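Side-chain contact in uncharacterized protein DUF305 (PDB 3BT5), which is of unknown function but adopts a four-helix bundle fold, consistent with the place of its DUF305 domain among ferritin-like families: residues A[14-19]-A[135-140]. Numbering follows the deposited sequence. Where two conformers were deposited one is given.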
loop_
_atom_site.group_PDB
_atom_site.type_symbol
_atom_site.label_atom_id
_atom_site.label_comp_id
_atom_site.label_asym_id
_atom_site.label_seq_id
_atom_site.Cartn_x
_atom_site.Cartn_y
_atom_site.Cartn_z
ATOM N N VAL A 14 15.742 -1.185 -8.631
ATOM C CA VAL A 14 14.930 -2.304 -9.109
ATOM C C VAL A 14 14.214 -2.970 -7.923
ATOM O O VAL A 14 12.995 -3.208 -7.964
ATOM C CB VAL A 14 15.795 -3.321 -9.866
ATOM C CG1 VAL A 14 14.983 -4.586 -10.206
ATOM C CG2 VAL A 14 16.358 -2.675 -11.137
ATOM N N GLN A 15 14.955 -3.259 -6.856
ATOM C CA GLN A 15 14.325 -3.918 -5.718
ATOM C C GLN A 15 13.240 -3.037 -5.089
ATOM O O GLN A 15 12.181 -3.532 -4.670
ATOM C CB GLN A 15 15.368 -4.258 -4.654
ATOM C CG GLN A 15 14.693 -4.768 -3.357
ATOM C CD GLN A 15 15.669 -4.985 -2.209
ATOM O OE1 GLN A 15 16.091 -4.047 -1.538
ATOM N NE2 GLN A 15 16.042 -6.226 -2.002
ATOM N N PHE A 16 13.498 -1.735 -5.008
ATOM C CA PHE A 16 12.520 -0.801 -4.439
ATOM C C PHE A 16 11.200 -0.885 -5.207
ATOM O O PHE A 16 10.123 -1.033 -4.623
ATOM C CB PHE A 16 13.059 0.634 -4.487
ATOM C CG PHE A 16 12.035 1.656 -4.150
ATOM C CD1 PHE A 16 11.561 1.770 -2.844
ATOM C CD2 PHE A 16 11.513 2.469 -5.137
ATOM C CE1 PHE A 16 10.560 2.695 -2.545
ATOM C CE2 PHE A 16 10.526 3.396 -4.856
ATOM C CZ PHE A 16 10.059 3.519 -3.544
ATOM N N VAL A 17 11.267 -0.811 -6.533
ATOM C CA VAL A 17 10.050 -0.860 -7.332
ATOM C C VAL A 17 9.387 -2.232 -7.232
ATOM O O VAL A 17 8.153 -2.329 -7.094
ATOM C CB VAL A 17 10.331 -0.418 -8.788
ATOM C CG1 VAL A 17 9.069 -0.549 -9.664
ATOM C CG2 VAL A 17 10.805 1.043 -8.785
ATOM N N GLN A 18 10.176 -3.303 -7.284
ATOM C CA GLN A 18 9.586 -4.639 -7.159
ATOM C C GLN A 18 8.847 -4.781 -5.823
ATOM O O GLN A 18 7.719 -5.296 -5.756
ATOM C CB GLN A 18 10.664 -5.708 -7.251
ATOM C CG GLN A 18 11.215 -5.875 -8.661
ATOM C CD GLN A 18 12.434 -6.802 -8.682
ATOM O OE1 GLN A 18 13.193 -6.876 -7.700
ATOM N NE2 GLN A 18 12.652 -7.478 -9.809
ATOM N N HIS A 19 9.502 -4.355 -4.745
ATOM C CA HIS A 19 8.876 -4.476 -3.434
ATOM C C HIS A 19 7.671 -3.584 -3.285
ATOM O O HIS A 19 6.644 -4.003 -2.701
ATOM C CB HIS A 19 9.861 -4.133 -2.346
ATOM C CG HIS A 19 10.840 -5.224 -2.061
ATOM N ND1 HIS A 19 11.923 -5.037 -1.225
ATOM C CD2 HIS A 19 10.890 -6.511 -2.470
ATOM C CE1 HIS A 19 12.604 -6.168 -1.141
ATOM N NE2 HIS A 19 12.006 -7.078 -1.889
ATOM N N GLU A 135 12.864 9.026 -8.407
ATOM C CA GLU A 135 12.677 10.091 -7.428
ATOM C C GLU A 135 11.254 10.642 -7.496
ATOM O O GLU A 135 10.618 10.886 -6.464
ATOM C CB GLU A 135 13.702 11.232 -7.635
ATOM C CG GLU A 135 13.619 12.267 -6.511
ATOM C CD GLU A 135 14.497 13.482 -6.715
ATOM O OE1 GLU A 135 15.034 13.662 -7.834
ATOM O OE2 GLU A 135 14.635 14.264 -5.745
ATOM N N ARG A 136 10.756 10.825 -8.713
ATOM C CA ARG A 136 9.416 11.375 -8.917
ATOM C C ARG A 136 8.380 10.435 -8.305
ATOM O O ARG A 136 7.504 10.859 -7.529
ATOM C CB ARG A 136 9.159 11.583 -10.416
ATOM C CG ARG A 136 7.866 12.311 -10.756
ATOM C CD ARG A 136 7.784 12.655 -12.249
ATOM N NE ARG A 136 7.828 11.466 -13.105
ATOM C CZ ARG A 136 8.820 11.171 -13.946
ATOM N NH1 ARG A 136 8.762 10.066 -14.681
ATOM N NH2 ARG A 136 9.869 11.979 -14.060
ATOM N N LEU A 137 8.483 9.158 -8.652
ATOM C CA LEU A 137 7.577 8.127 -8.111
ATOM C C LEU A 137 7.631 8.102 -6.586
ATOM O O LEU A 137 6.597 8.061 -5.894
ATOM C CB LEU A 137 7.988 6.763 -8.638
ATOM C CG LEU A 137 7.286 5.569 -7.979
ATOM C CD1 LEU A 137 5.817 5.556 -8.387
ATOM C CD2 LEU A 137 7.976 4.237 -8.340
ATOM N N ALA A 138 8.846 8.150 -6.054
ATOM C CA ALA A 138 9.016 8.133 -4.602
ATOM C C ALA A 138 8.305 9.315 -3.944
ATOM O O ALA A 138 7.609 9.166 -2.922
ATOM C CB ALA A 138 10.492 8.135 -4.243
ATOM N N ARG A 139 8.504 10.506 -4.493
ATOM C CA ARG A 139 7.819 11.669 -3.946
ATOM C C ARG A 139 6.298 11.492 -3.992
ATOM O O ARG A 139 5.594 11.787 -3.005
ATOM C CB ARG A 139 8.283 12.932 -4.681
ATOM C CG ARG A 139 9.779 13.172 -4.490
ATOM C CD ARG A 139 10.263 14.531 -4.978
ATOM N NE ARG A 139 11.683 14.706 -4.668
ATOM C CZ ARG A 139 12.153 15.081 -3.478
ATOM N NH1 ARG A 139 11.318 15.335 -2.478
ATOM N NH2 ARG A 139 13.461 15.206 -3.284
ATOM N N GLN A 140 5.777 11.003 -5.114
ATOM C CA GLN A 140 4.319 10.773 -5.235
ATOM C C GLN A 140 3.798 9.778 -4.205
ATOM O O GLN A 140 2.733 9.973 -3.608
ATOM C CB GLN A 140 3.929 10.325 -6.646
ATOM C CG GLN A 140 4.127 11.404 -7.712
ATOM C CD GLN A 140 4.118 10.841 -9.130
ATOM O OE1 GLN A 140 3.788 9.672 -9.348
ATOM N NE2 GLN A 140 4.494 11.673 -10.098
#
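Near one end of a four-helix bundle, Phe16 and Val17 of helix 11-37 meet Leu137 of helix 132-158 across the buried core. Between 14-19 and 135-140 the closest alpha carbons, CA of Val17 and CA of Leu137, are 9.4 Å apart, and side chains from both segments span the gap. One methyl group, CD2 of Leu137, receives both contacts from the opposing helix. It lies 4.3 Å from CG2 of Val17 and 4.4 Å from CE2 of Phe16, approaching that ring obliquely. With its CG anti to the backbone N (chi1 170°), the Phe16 side chain reaches across toward helix 132-158. Leu137 points back at it from the other helix. The contact is made by apolar side chains alone, with no hydrogen bond between the segments, and both distances describe loose van der Waals packing. The remaining two long helices close the site: Met61 of helix 41-68 touches both Val17 and Leu137, while Thr122, at the end of helix 100-122, lies against Phe16 and Ala138. Met125 of the following loop also packs on Phe16. Glu135, whose CB points away from 14-19, pairs with Arg139 one turn on. In this salt bridge the guanidinium is held side-on by a single carboxylate oxygen, lying almost in its plane. Arg139 NE donates to OE2 of Glu135 from above the carboxylate plane over 3.2 Å, whereas Arg139 NH2 meets the anti lone pair of Glu135 OE2 at 2.9 Å.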